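Local coordinates for glucose-6-phosphate isomerase (Chlamydia trachomatis D/UW-3/CX, PDB 6OTU), which catalyses the reversible isomerization of glucose-6-phosphate to fructose-6-phosphate, a step of glycolysis and gluconeogenesis, at residues S210-G213 with T214-E217; A220-E223 with L224-A228; L349-C352 with G353-N357; G488-S491 with F492-E495; G500-L503 with A504-I508. One frame throughout, in Å; residues are numbered along the deposited sequence.

Interaction 1: residues S210-G213 with T214-E217. With G6Q (glucose-6-phosphate), chain E.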
# COMPACT_ATOMS: atom_id res chain seq x y z
N SER A 210 12.47 -20.12 -4.22
CA SER A 210 12.12 -19.85 -5.61
C SER A 210 11.52 -21.12 -6.19
O SER A 210 12.24 -22.12 -6.33
CB SER A 210 13.34 -19.40 -6.40
OG SER A 210 13.14 -19.60 -7.79
N LYS A 211 10.23 -21.09 -6.53
CA LYS A 211 9.55 -22.27 -7.05
C LYS A 211 10.23 -22.77 -8.32
O LYS A 211 10.69 -23.92 -8.38
CB LYS A 211 8.07 -21.96 -7.31
CG LYS A 211 7.28 -23.10 -7.97
CD LYS A 211 5.76 -22.86 -7.99
CE LYS A 211 5.04 -23.85 -8.91
NZ LYS A 211 3.59 -23.58 -9.02
N SER A 212 10.35 -21.91 -9.33
CA SER A 212 11.01 -22.30 -10.57
C SER A 212 12.47 -22.65 -10.37
O SER A 212 13.00 -23.52 -11.07
CB SER A 212 10.92 -21.17 -11.60
OG SER A 212 11.58 -20.01 -11.14
N GLY A 213 13.14 -21.98 -9.43
CA GLY A 213 14.59 -22.03 -9.33
C GLY A 213 15.34 -21.19 -10.33
O GLY A 213 16.57 -21.32 -10.42
N THR A 214 14.66 -20.33 -11.10
CA THR A 214 15.32 -19.59 -12.18
C THR A 214 15.00 -18.09 -12.22
O THR A 214 15.46 -17.40 -13.13
CB THR A 214 14.97 -20.22 -13.53
OG1 THR A 214 13.54 -20.33 -13.65
CG2 THR A 214 15.57 -21.61 -13.65
N THR A 215 14.22 -17.56 -11.27
CA THR A 215 13.88 -16.14 -11.28
C THR A 215 15.12 -15.27 -11.07
O THR A 215 15.97 -15.57 -10.22
CB THR A 215 12.84 -15.86 -10.21
OG1 THR A 215 11.80 -16.84 -10.29
CG2 THR A 215 12.24 -14.47 -10.40
N LEU A 216 15.24 -14.20 -11.86
CA LEU A 216 16.45 -13.37 -11.81
C LEU A 216 16.76 -12.87 -10.40
O LEU A 216 17.92 -12.90 -9.96
CB LEU A 216 16.31 -12.19 -12.76
CG LEU A 216 17.35 -11.09 -12.59
CD1 LEU A 216 18.73 -11.63 -12.90
CD2 LEU A 216 17.02 -9.86 -13.45
N GLU A 217 15.73 -12.40 -9.66
CA GLU A 217 15.98 -11.71 -8.40
C GLU A 217 16.57 -12.63 -7.33
O GLU A 217 17.65 -12.33 -6.80
CB GLU A 217 14.71 -11.02 -7.92
CG GLU A 217 14.32 -9.82 -8.74
CD GLU A 217 13.33 -10.16 -9.85
OE1 GLU A 217 12.51 -9.29 -10.19
OE2 GLU A 217 13.38 -11.30 -10.39
C1 G6Q E . 3.03 -16.15 -7.89
C2 G6Q E . 3.72 -15.51 -9.10
C3 G6Q E . 5.01 -14.77 -8.75
C4 G6Q E . 6.17 -15.68 -8.35
C5 G6Q E . 7.50 -14.93 -8.36
C6 G6Q E . 8.63 -15.76 -7.80
O1 G6Q E . 2.11 -16.87 -8.06
O2 G6Q E . 3.99 -16.48 -10.10
O3 G6Q E . 4.76 -13.84 -7.69
O4 G6Q E . 5.95 -16.22 -7.05
O5 G6Q E . 7.79 -14.52 -9.70
O6 G6Q E . 8.71 -16.99 -8.57
P G6Q E . 9.69 -18.18 -8.07
O1P G6Q E . 9.17 -18.63 -6.72
O2P G6Q E . 9.54 -19.25 -9.14
O3P G6Q E . 11.09 -17.60 -8.00
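T214 and S212 meet across the glycine that separates them, and the hydroxyl of S212 is the pivot. Its OG lies between the backbone N and the carbonyl carbon (chi1 62°), which turns it forward along the chain to accept from the backbone N of T214. That bond measures 3.1 Å from T214 N to S212 OG and is nearly straight, with an angle of 164° at the hydrogen. The hydroxyl of T214 adds a weak second donation to the same oxygen. S212 OG in turn gives its own proton to phosphate oxygen O2P of glucose-6-phosphate, 3.0 Å away, so the oxygen that ties the turn together also holds the ligand. G213, with phi of 78°, carries the chain round the bend, and its N donates to S210 OG at 2.9 Å, which makes an ST motif. This is the serine- and threonine-rich phosphate loop of the SIS fold, running from strand 204-209 into helix 216-231. Each terminal phosphate oxygen has its own partners here: the backbone N of K211 reaches O1P at 2.7 Å, and that of S212 reaches O2P at 2.8 Å. O3P receives the hydroxyls of S210, at 2.9 Å from OG, and T215, at 2.5 Å from OG1. T215 stands at the N-cap position, but its hydroxyl binds the ligand instead of capping the helix, and the helix dipole probably adds some attraction for the anion. Outside the loop, the NZ of K211 bonds to the backbone oxygens of D264 and I266, and K501 donates to T215 OG1.

Interaction 2: residues A220-E223 with L224-A228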
# COMPACT_ATOMS: atom_id res chain seq x y z
N ALA A 220 20.22 -13.46 -8.46
CA ALA A 220 21.18 -12.39 -8.25
C ALA A 220 21.42 -12.17 -6.76
O ALA A 220 22.56 -11.95 -6.33
CB ALA A 220 20.72 -11.10 -8.93
N ASN A 221 20.36 -12.25 -5.95
CA ASN A 221 20.53 -11.98 -4.53
C ASN A 221 21.32 -13.09 -3.84
O ASN A 221 22.23 -12.82 -3.05
CB ASN A 221 19.17 -11.75 -3.87
CG ASN A 221 18.68 -10.33 -4.07
OD1 ASN A 221 19.43 -9.38 -3.86
ND2 ASN A 221 17.44 -10.18 -4.50
N GLU A 222 20.98 -14.36 -4.14
CA GLU A 222 21.74 -15.47 -3.59
C GLU A 222 23.23 -15.33 -3.91
O GLU A 222 24.08 -15.53 -3.03
CB GLU A 222 21.22 -16.82 -4.10
CG GLU A 222 22.13 -17.99 -3.73
CD GLU A 222 21.65 -19.37 -4.20
OE1 GLU A 222 20.68 -19.47 -4.98
OE2 GLU A 222 22.26 -20.36 -3.76
N GLU A 223 23.55 -14.98 -5.15
CA GLU A 223 24.96 -14.81 -5.52
C GLU A 223 25.60 -13.67 -4.72
O GLU A 223 26.73 -13.81 -4.25
CB GLU A 223 25.09 -14.57 -7.03
CG GLU A 223 26.52 -14.39 -7.52
CD GLU A 223 27.42 -15.58 -7.23
OE1 GLU A 223 26.89 -16.71 -7.10
OE2 GLU A 223 28.66 -15.39 -7.14
N LEU A 224 24.86 -12.57 -4.50
CA LEU A 224 25.37 -11.49 -3.66
C LEU A 224 25.68 -11.98 -2.25
O LEU A 224 26.65 -11.54 -1.63
CB LEU A 224 24.36 -10.34 -3.60
CG LEU A 224 24.58 -9.16 -4.53
CD1 LEU A 224 23.53 -8.11 -4.25
CD2 LEU A 224 25.97 -8.57 -4.36
N PHE A 225 24.84 -12.86 -1.70
CA PHE A 225 25.09 -13.33 -0.34
C PHE A 225 26.21 -14.35 -0.30
O PHE A 225 27.03 -14.34 0.63
CB PHE A 225 23.80 -13.89 0.25
CG PHE A 225 22.97 -12.87 0.98
CD1 PHE A 225 22.31 -11.86 0.28
CD2 PHE A 225 22.85 -12.89 2.36
CE1 PHE A 225 21.54 -10.90 0.95
CE2 PHE A 225 22.09 -11.93 3.04
CZ PHE A 225 21.44 -10.93 2.32
N ARG A 226 26.28 -15.23 -1.32
CA ARG A 226 27.37 -16.20 -1.39
C ARG A 226 28.71 -15.50 -1.39
O ARG A 226 29.64 -15.96 -0.72
CB ARG A 226 27.24 -17.08 -2.64
CG ARG A 226 26.01 -17.99 -2.66
CD ARG A 226 26.34 -19.44 -3.02
NE ARG A 226 25.14 -20.28 -2.88
CZ ARG A 226 25.12 -21.47 -2.29
NH1 ARG A 226 26.24 -21.99 -1.78
NH2 ARG A 226 23.98 -22.15 -2.22
N GLN A 227 28.83 -14.38 -2.12
CA GLN A 227 30.08 -13.64 -2.17
C GLN A 227 30.41 -13.03 -0.81
O GLN A 227 31.58 -12.99 -0.42
CB GLN A 227 30.02 -12.55 -3.24
CG GLN A 227 29.59 -13.08 -4.59
CD GLN A 227 30.44 -12.58 -5.73
OE1 GLN A 227 29.98 -11.81 -6.58
NE2 GLN A 227 31.69 -13.04 -5.77
N ALA A 228 29.39 -12.55 -0.09
CA ALA A 228 29.63 -11.94 1.21
C ALA A 228 30.18 -12.97 2.20
O ALA A 228 31.12 -12.67 2.95
CB ALA A 228 28.36 -11.27 1.74
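E222 and R226 run side by side along helix 216-231, one turn apart and pointing the same way. With chi1 at 170°, the glutamate has CG opposite its backbone N and an extended chain beyond it; the arginine bends at chi2, and its guanidinium edge comes up to the carboxylate. Both near nitrogens choose the same oxygen: R226 NH2 lies 2.9 Å from E222 OE2, and NE 3.0 Å from it. The oxygen sits within 4° of the guanidinium plane, yet the two flat groups are turned 38° against each other. NH2 meets OE2 almost end-on to the C-O bond, whereas NE comes from the anti side and somewhat out of the carboxylate plane.

E223 and Q227 instead pass at a slant. Q227 CG and CD touch E223 OE2, CG at 3.6 Å, while the polar amide atoms stay farther off; CG also lies 3.0 Å from E223 O. The ring of F225 presents an edge to the carbonyl oxygen of N221, with CD1 3.5 Å from it, and packs on strands 151-155 and 180-184 of the parallel sheet; the helix itself is the crossover between strands 204-209 and 240-245.

R226 also donates to the carbonyl of R255 and lies against F240 as a cation-pi partner. The guanidinium is thereby held from several directions, and the salt bridge probably offsets the charge of the buried E222 carboxylate.

Interaction 3: residues L349-C352 with G353-N357. With G6Q (glucose-6-phosphate), chain E.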
# COMPACT_ATOMS: atom_id res chain seq x y z
N LEU A 349 -2.62 -9.61 0.10
CA LEU A 349 -3.94 -9.76 -0.50
C LEU A 349 -3.97 -9.12 -1.88
O LEU A 349 -4.56 -9.66 -2.83
CB LEU A 349 -5.00 -9.13 0.40
CG LEU A 349 -5.18 -9.73 1.78
CD1 LEU A 349 -6.29 -9.00 2.55
CD2 LEU A 349 -5.50 -11.21 1.63
N GLN A 350 -3.36 -7.94 -2.00
CA GLN A 350 -3.32 -7.24 -3.28
C GLN A 350 -2.69 -8.11 -4.37
O GLN A 350 -3.18 -8.15 -5.50
CB GLN A 350 -2.57 -5.92 -3.09
CG GLN A 350 -2.26 -5.13 -4.32
CD GLN A 350 -1.44 -3.90 -3.95
OE1 GLN A 350 -0.26 -4.02 -3.66
NE2 GLN A 350 -2.09 -2.73 -3.90
N GLN A 351 -1.60 -8.82 -4.03
CA GLN A 351 -1.03 -9.76 -5.01
C GLN A 351 -1.98 -10.92 -5.28
O GLN A 351 -2.22 -11.29 -6.43
CB GLN A 351 0.31 -10.30 -4.53
CG GLN A 351 0.69 -11.57 -5.30
CD GLN A 351 2.10 -12.05 -5.05
OE1 GLN A 351 2.58 -12.03 -3.92
NE2 GLN A 351 2.78 -12.49 -6.12
N CYS A 352 -2.55 -11.48 -4.21
CA CYS A 352 -3.27 -12.73 -4.36
C CYS A 352 -4.55 -12.52 -5.16
O CYS A 352 -4.88 -13.33 -6.04
CB CYS A 352 -3.55 -13.32 -2.98
SG CYS A 352 -4.40 -14.94 -3.02
N GLY A 353 -5.25 -11.41 -4.92
CA GLY A 353 -6.46 -11.08 -5.64
C GLY A 353 -6.23 -10.53 -7.04
O GLY A 353 -6.86 -11.00 -7.99
N MET A 354 -5.33 -9.55 -7.18
CA MET A 354 -5.13 -8.92 -8.49
C MET A 354 -4.34 -9.82 -9.45
O MET A 354 -4.58 -9.79 -10.66
CB MET A 354 -4.43 -7.58 -8.33
CG MET A 354 -5.26 -6.59 -7.51
SD MET A 354 -4.53 -4.95 -7.43
CE MET A 354 -4.81 -4.39 -9.10
N GLU A 355 -3.37 -10.58 -8.94
CA GLU A 355 -2.66 -11.50 -9.83
C GLU A 355 -3.55 -12.67 -10.24
O GLU A 355 -3.48 -13.14 -11.39
CB GLU A 355 -1.37 -11.99 -9.18
CG GLU A 355 -0.32 -12.39 -10.18
CD GLU A 355 0.76 -13.20 -9.56
OE1 GLU A 355 1.62 -13.69 -10.31
OE2 GLU A 355 0.76 -13.37 -8.32
N SER A 356 -4.39 -13.16 -9.33
CA SER A 356 -5.29 -14.26 -9.67
C SER A 356 -6.36 -13.81 -10.66
O SER A 356 -6.58 -14.45 -11.69
CB SER A 356 -5.95 -14.85 -8.42
OG SER A 356 -5.00 -15.44 -7.55
N ASN A 357 -7.03 -12.71 -10.35
CA ASN A 357 -8.25 -12.38 -11.07
C ASN A 357 -8.09 -11.18 -11.98
O ASN A 357 -9.07 -10.71 -12.56
CB ASN A 357 -9.40 -12.20 -10.06
CG ASN A 357 -9.72 -13.52 -9.35
OD1 ASN A 357 -9.52 -14.58 -9.93
ND2 ASN A 357 -10.20 -13.45 -8.10
C1 G6Q E . 3.03 -16.15 -7.89
C2 G6Q E . 3.72 -15.51 -9.10
C3 G6Q E . 5.01 -14.77 -8.75
C4 G6Q E . 6.17 -15.68 -8.35
C5 G6Q E . 7.50 -14.93 -8.36
C6 G6Q E . 8.63 -15.76 -7.80
O1 G6Q E . 2.11 -16.87 -8.06
O2 G6Q E . 3.99 -16.48 -10.10
O3 G6Q E . 4.76 -13.84 -7.69
O4 G6Q E . 5.95 -16.22 -7.05
O5 G6Q E . 7.79 -14.52 -9.70
O6 G6Q E . 8.71 -16.99 -8.57
P G6Q E . 9.69 -18.18 -8.07
O1P G6Q E . 9.17 -18.63 -6.72
O2P G6Q E . 9.54 -19.25 -9.14
O3P G6Q E . 11.09 -17.60 -8.00
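Side-chain hydrogen bonds join Q351 to E355 and S356 to C352. Q351 and E355 lie alongside each other and point the same way toward the sugar, their amide and carboxylate planes only 21° apart. Q351 NE2 is 3.1 Å from E355 OE2, but it approaches from above the carboxylate plane, 43° out of it. The glutamine chain is extended, with CG opposite the backbone N (chi1 163°), and this carries the amide out to the ligand. S356 folds back instead: its OG donates to the carbonyl oxygen of C352 at 2.6 Å, almost in line with the C=O bond, and accepts from R269 NE, while the backbone N of S356 adds a weak bond to that same carbonyl oxygen.

Ligand contacts form a second group. Q351 NE2 makes a weak bond of 2.9 Å to the sugar hydroxyl O3, and E355 OE1 lies 3.0 Å from C2 of the open-chain substrate. E355 is probably the proton donor, and its place beside C2 is consistent with the proton transfer between C1 and C2 known for phosphoglucose isomerases.

Nonpolar contact is slighter: the M354 sulfur SD rests 3.9 Å from Q350 CG, their chains slanting past each other, and the Q350 amide is held by the carbonyl oxygen of I376. Main-chain helical bonds carry the rest, among them G353 N to L349 O at 2.8 Å.

The helix, 345-357, links strands 332-337 and 375-377 in a beta-alpha-beta unit. L349, C352 and N357 pack on helix 466-487, while W377 of the second subunit lies against Q350 and M354.

Interaction 4: residues G488-S491 with F492-E495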
# COMPACT_ATOMS: atom_id res chain seq x y z
N GLY A 488 -15.77 -17.09 -14.11
CA GLY A 488 -15.40 -18.07 -15.12
C GLY A 488 -14.04 -17.84 -15.75
O GLY A 488 -13.83 -18.21 -16.90
N ILE A 489 -13.10 -17.26 -15.01
CA ILE A 489 -11.77 -17.00 -15.50
C ILE A 489 -10.82 -18.01 -14.87
O ILE A 489 -11.19 -18.76 -13.97
CB ILE A 489 -11.32 -15.54 -15.19
CG1 ILE A 489 -11.31 -15.33 -13.67
CG2 ILE A 489 -12.24 -14.56 -15.86
CD1 ILE A 489 -10.72 -14.01 -13.20
N ASN A 490 -9.57 -18.03 -15.34
CA ASN A 490 -8.55 -18.90 -14.74
C ASN A 490 -7.79 -18.08 -13.70
O ASN A 490 -6.94 -17.25 -14.03
CB ASN A 490 -7.62 -19.48 -15.80
CG ASN A 490 -6.51 -20.36 -15.19
OD1 ASN A 490 -6.53 -20.66 -14.00
ND2 ASN A 490 -5.53 -20.76 -16.02
N SER A 491 -8.11 -18.33 -12.43
CA SER A 491 -7.48 -17.59 -11.34
C SER A 491 -6.04 -18.02 -11.08
O SER A 491 -5.39 -17.41 -10.24
CB SER A 491 -8.27 -17.77 -10.04
OG SER A 491 -9.61 -17.32 -10.14
N PHE A 492 -5.51 -19.05 -11.74
CA PHE A 492 -4.34 -19.72 -11.20
C PHE A 492 -3.12 -19.69 -12.10
O PHE A 492 -2.11 -20.31 -11.76
CB PHE A 492 -4.71 -21.17 -10.82
CG PHE A 492 -5.92 -21.26 -9.94
CD1 PHE A 492 -5.88 -20.79 -8.62
CD2 PHE A 492 -7.12 -21.76 -10.44
CE1 PHE A 492 -7.02 -20.84 -7.81
CE2 PHE A 492 -8.27 -21.80 -9.64
CZ PHE A 492 -8.22 -21.34 -8.32
N ASP A 493 -3.16 -18.98 -13.23
CA ASP A 493 -1.95 -18.69 -13.97
C ASP A 493 -1.68 -17.19 -13.95
O ASP A 493 -2.36 -16.41 -13.26
CB ASP A 493 -2.02 -19.27 -15.40
CG ASP A 493 -3.16 -18.68 -16.22
OD1 ASP A 493 -3.96 -17.88 -15.67
OD2 ASP A 493 -3.24 -19.05 -17.42
N GLN A 494 -0.65 -16.77 -14.70
CA GLN A 494 -0.20 -15.38 -14.60
C GLN A 494 0.66 -15.02 -15.80
O GLN A 494 1.86 -14.75 -15.66
CB GLN A 494 0.53 -15.15 -13.26
CG GLN A 494 1.69 -16.09 -12.94
CD GLN A 494 1.27 -17.48 -12.48
OE1 GLN A 494 0.39 -17.63 -11.64
NE2 GLN A 494 1.90 -18.50 -13.06
N GLU A 495 0.06 -15.02 -16.98
CA GLU A 495 0.83 -14.75 -18.19
C GLU A 495 1.42 -13.34 -18.20
O GLU A 495 2.43 -13.11 -18.89
CB GLU A 495 -0.04 -14.98 -19.41
CG GLU A 495 -0.31 -16.46 -19.66
CD GLU A 495 0.97 -17.26 -19.91
OE1 GLU A 495 1.89 -16.75 -20.60
OE2 GLU A 495 1.05 -18.40 -19.39
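N490 and F492 close an Asx turn in the loop between helices 466-487 and 495-511. The backbone N of F492 donates to N490 OD1 at 3.0 Å with an angle of 158° at the hydrogen. The bond is fairly straight at the donor but comes down on the oxygen from above the amide plane, 53° out of it. N490 can offer OD1 in this way because its CG lies opposite the backbone N.

The tight part is buried. S491 CB sits squarely over one face of the F492 ring, 3.8 Å from the centroid and 5° off the normal, a CH-pi contact. S491 OG bonds to N357 OD1 and is satisfied there, and the phenylalanine also packs on V106. D493 belongs to this packed part as well, slanting past the N490 amide with its carboxylate plane moderately turned from it. Its OD1 forms a salt bridge with K359, which also bonds to N490 O, and its OD2 accepts a hydrogen bond from N447 of the second subunit.

By contrast, Q494 and E495, both partly exposed, form the loose side. Q494 stands at the N-cap position of helix 495-511, touches glucose-6-phosphate and bonds to R269. E495 makes a long, weak ion pair with K448 of the second subunit.

Back in the packed part, N490 ND2 bonds to N94 OD1 and lies 3.2 Å from D493 CG.

Interaction 5: residues G500-L503 with A504-I508. With G6Q (glucose-6-phosphate), chain E.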
# COMPACT_ATOMS: atom_id res chain seq x y z
N GLY A 500 6.73 -10.42 -17.64
CA GLY A 500 7.72 -9.66 -16.90
C GLY A 500 9.05 -10.37 -16.82
O GLY A 500 10.11 -9.79 -17.07
N LYS A 501 9.02 -11.66 -16.48
CA LYS A 501 10.27 -12.42 -16.42
C LYS A 501 10.91 -12.53 -17.80
O LYS A 501 12.14 -12.51 -17.91
CB LYS A 501 10.02 -13.81 -15.83
CG LYS A 501 9.37 -13.76 -14.46
CD LYS A 501 9.45 -15.11 -13.80
CE LYS A 501 8.86 -15.04 -12.43
NZ LYS A 501 9.17 -16.27 -11.66
N GLU A 502 10.11 -12.61 -18.86
CA GLU A 502 10.69 -12.66 -20.20
C GLU A 502 11.33 -11.33 -20.59
O GLU A 502 12.42 -11.32 -21.17
CB GLU A 502 9.63 -13.07 -21.22
CG GLU A 502 10.11 -12.92 -22.65
CD GLU A 502 9.00 -13.05 -23.67
OE1 GLU A 502 7.93 -13.61 -23.34
OE2 GLU A 502 9.22 -12.58 -24.81
N LEU A 503 10.69 -10.21 -20.27
CA LEU A 503 11.32 -8.90 -20.47
C LEU A 503 12.65 -8.80 -19.73
O LEU A 503 13.61 -8.21 -20.23
CB LEU A 503 10.38 -7.78 -20.00
CG LEU A 503 9.10 -7.60 -20.83
CD1 LEU A 503 8.10 -6.66 -20.15
CD2 LEU A 503 9.46 -7.13 -22.25
N ALA A 504 12.71 -9.36 -18.51
CA ALA A 504 13.94 -9.32 -17.72
C ALA A 504 15.06 -10.10 -18.41
O ALA A 504 16.20 -9.64 -18.44
CB ALA A 504 13.70 -9.87 -16.32
N THR A 505 14.74 -11.28 -18.95
CA THR A 505 15.73 -12.04 -19.71
C THR A 505 16.23 -11.24 -20.91
O THR A 505 17.43 -11.25 -21.21
CB THR A 505 15.12 -13.36 -20.19
OG1 THR A 505 14.84 -14.18 -19.05
CG2 THR A 505 16.07 -14.09 -21.14
N GLN A 506 15.34 -10.52 -21.59
CA GLN A 506 15.72 -9.85 -22.83
C GLN A 506 16.51 -8.58 -22.56
O GLN A 506 17.47 -8.28 -23.29
CB GLN A 506 14.47 -9.57 -23.67
CG GLN A 506 13.71 -10.85 -24.00
CD GLN A 506 12.44 -10.62 -24.80
OE1 GLN A 506 11.89 -9.52 -24.81
NE2 GLN A 506 11.97 -11.67 -25.47
N ILE A 507 16.15 -7.82 -21.51
CA ILE A 507 16.93 -6.62 -21.23
C ILE A 507 18.33 -6.98 -20.74
O ILE A 507 19.29 -6.22 -20.94
CB ILE A 507 16.19 -5.71 -20.23
CG1 ILE A 507 15.91 -6.44 -18.91
CG2 ILE A 507 14.92 -5.18 -20.84
CD1 ILE A 507 16.99 -6.23 -17.84
N ILE A 508 18.47 -8.15 -20.09
CA ILE A 508 19.79 -8.67 -19.76
C ILE A 508 20.60 -8.92 -21.04
O ILE A 508 21.74 -8.46 -21.17
CB ILE A 508 19.66 -9.96 -18.92
CG1 ILE A 508 19.39 -9.62 -17.46
CG2 ILE A 508 20.91 -10.82 -19.07
CD1 ILE A 508 18.85 -10.76 -16.67
C1 G6Q E . 3.03 -16.15 -7.89
C2 G6Q E . 3.72 -15.51 -9.10
C3 G6Q E . 5.01 -14.77 -8.75
C4 G6Q E . 6.17 -15.68 -8.35
C5 G6Q E . 7.50 -14.93 -8.36
C6 G6Q E . 8.63 -15.76 -7.80
O1 G6Q E . 2.11 -16.87 -8.06
O2 G6Q E . 3.99 -16.48 -10.10
O3 G6Q E . 4.76 -13.84 -7.69
O4 G6Q E . 5.95 -16.22 -7.05
O5 G6Q E . 7.79 -14.52 -9.70
O6 G6Q E . 8.71 -16.99 -8.57
P G6Q E . 9.69 -18.18 -8.07
O1P G6Q E . 9.17 -18.63 -6.72
O2P G6Q E . 9.54 -19.25 -9.14
O3P G6Q E . 11.09 -17.60 -8.00
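E502 places CG opposite its backbone N (chi1 170°) and keeps an extended chain, while Q506 turns CG to lie beside its own backbone N (chi1 -59°); one turn apart on the helix, the two ends converge. E502 OE2 comes to 3.0 Å from Q506 NE2, with the carboxylate and amide planes nearly perpendicular at 78°. The glutamine also rests by its own chain on the backbone, CG lying 3.1 Å from the carbonyl oxygen of E502. The I507 side chain lies against the turn before it, CG1 3.2 Å from L503 O.

All this belongs to helix 495-511, whose regular bonds include I507 N to L503 O at 2.9 Å. T505 adds a second link to a preceding turn, its OG1 donating weakly to the carbonyl oxygen of K501 at 3.4 Å. Facing the second subunit, L503 packs on A436, A504 on N429 and I507 on A428 of that chain, so this helix contributes to the dimer interface.

K501, an active-site lysine by similarity, stretches its whole chain toward glucose-6-phosphate, where NZ makes weak bonds to O5, 3.0 Å away, and to O6, 3.2 Å away. The stronger hold on that nitrogen comes from T215 OG1 of the phosphate loop, and H386 of the second subunit packs against the lysine chain.

Overall arrangement
Interactions 1, 3 and 5 bind one substrate molecule, and Q494 of interaction 4 touches it too. Interaction 1 grips the phosphate, interaction 3 brings E355 to C2, and interaction 5 supplies K501, whose NZ lies 3.0 Å from T215 OG1, directly joining it to interaction 1. The side chains of E355 and K501 are about 8 Å apart. Interaction 4 adjoins interaction 3, with N357 OD1 2.7 Å from S491 OG and E355 OE1 3.5 Å from Q494 CB; their centres are 10 Å apart. Interaction 2 continues helix 216-231 beyond interaction 1, centres 14 Å apart, and lies away from the annotated sites. All five touch the second subunit.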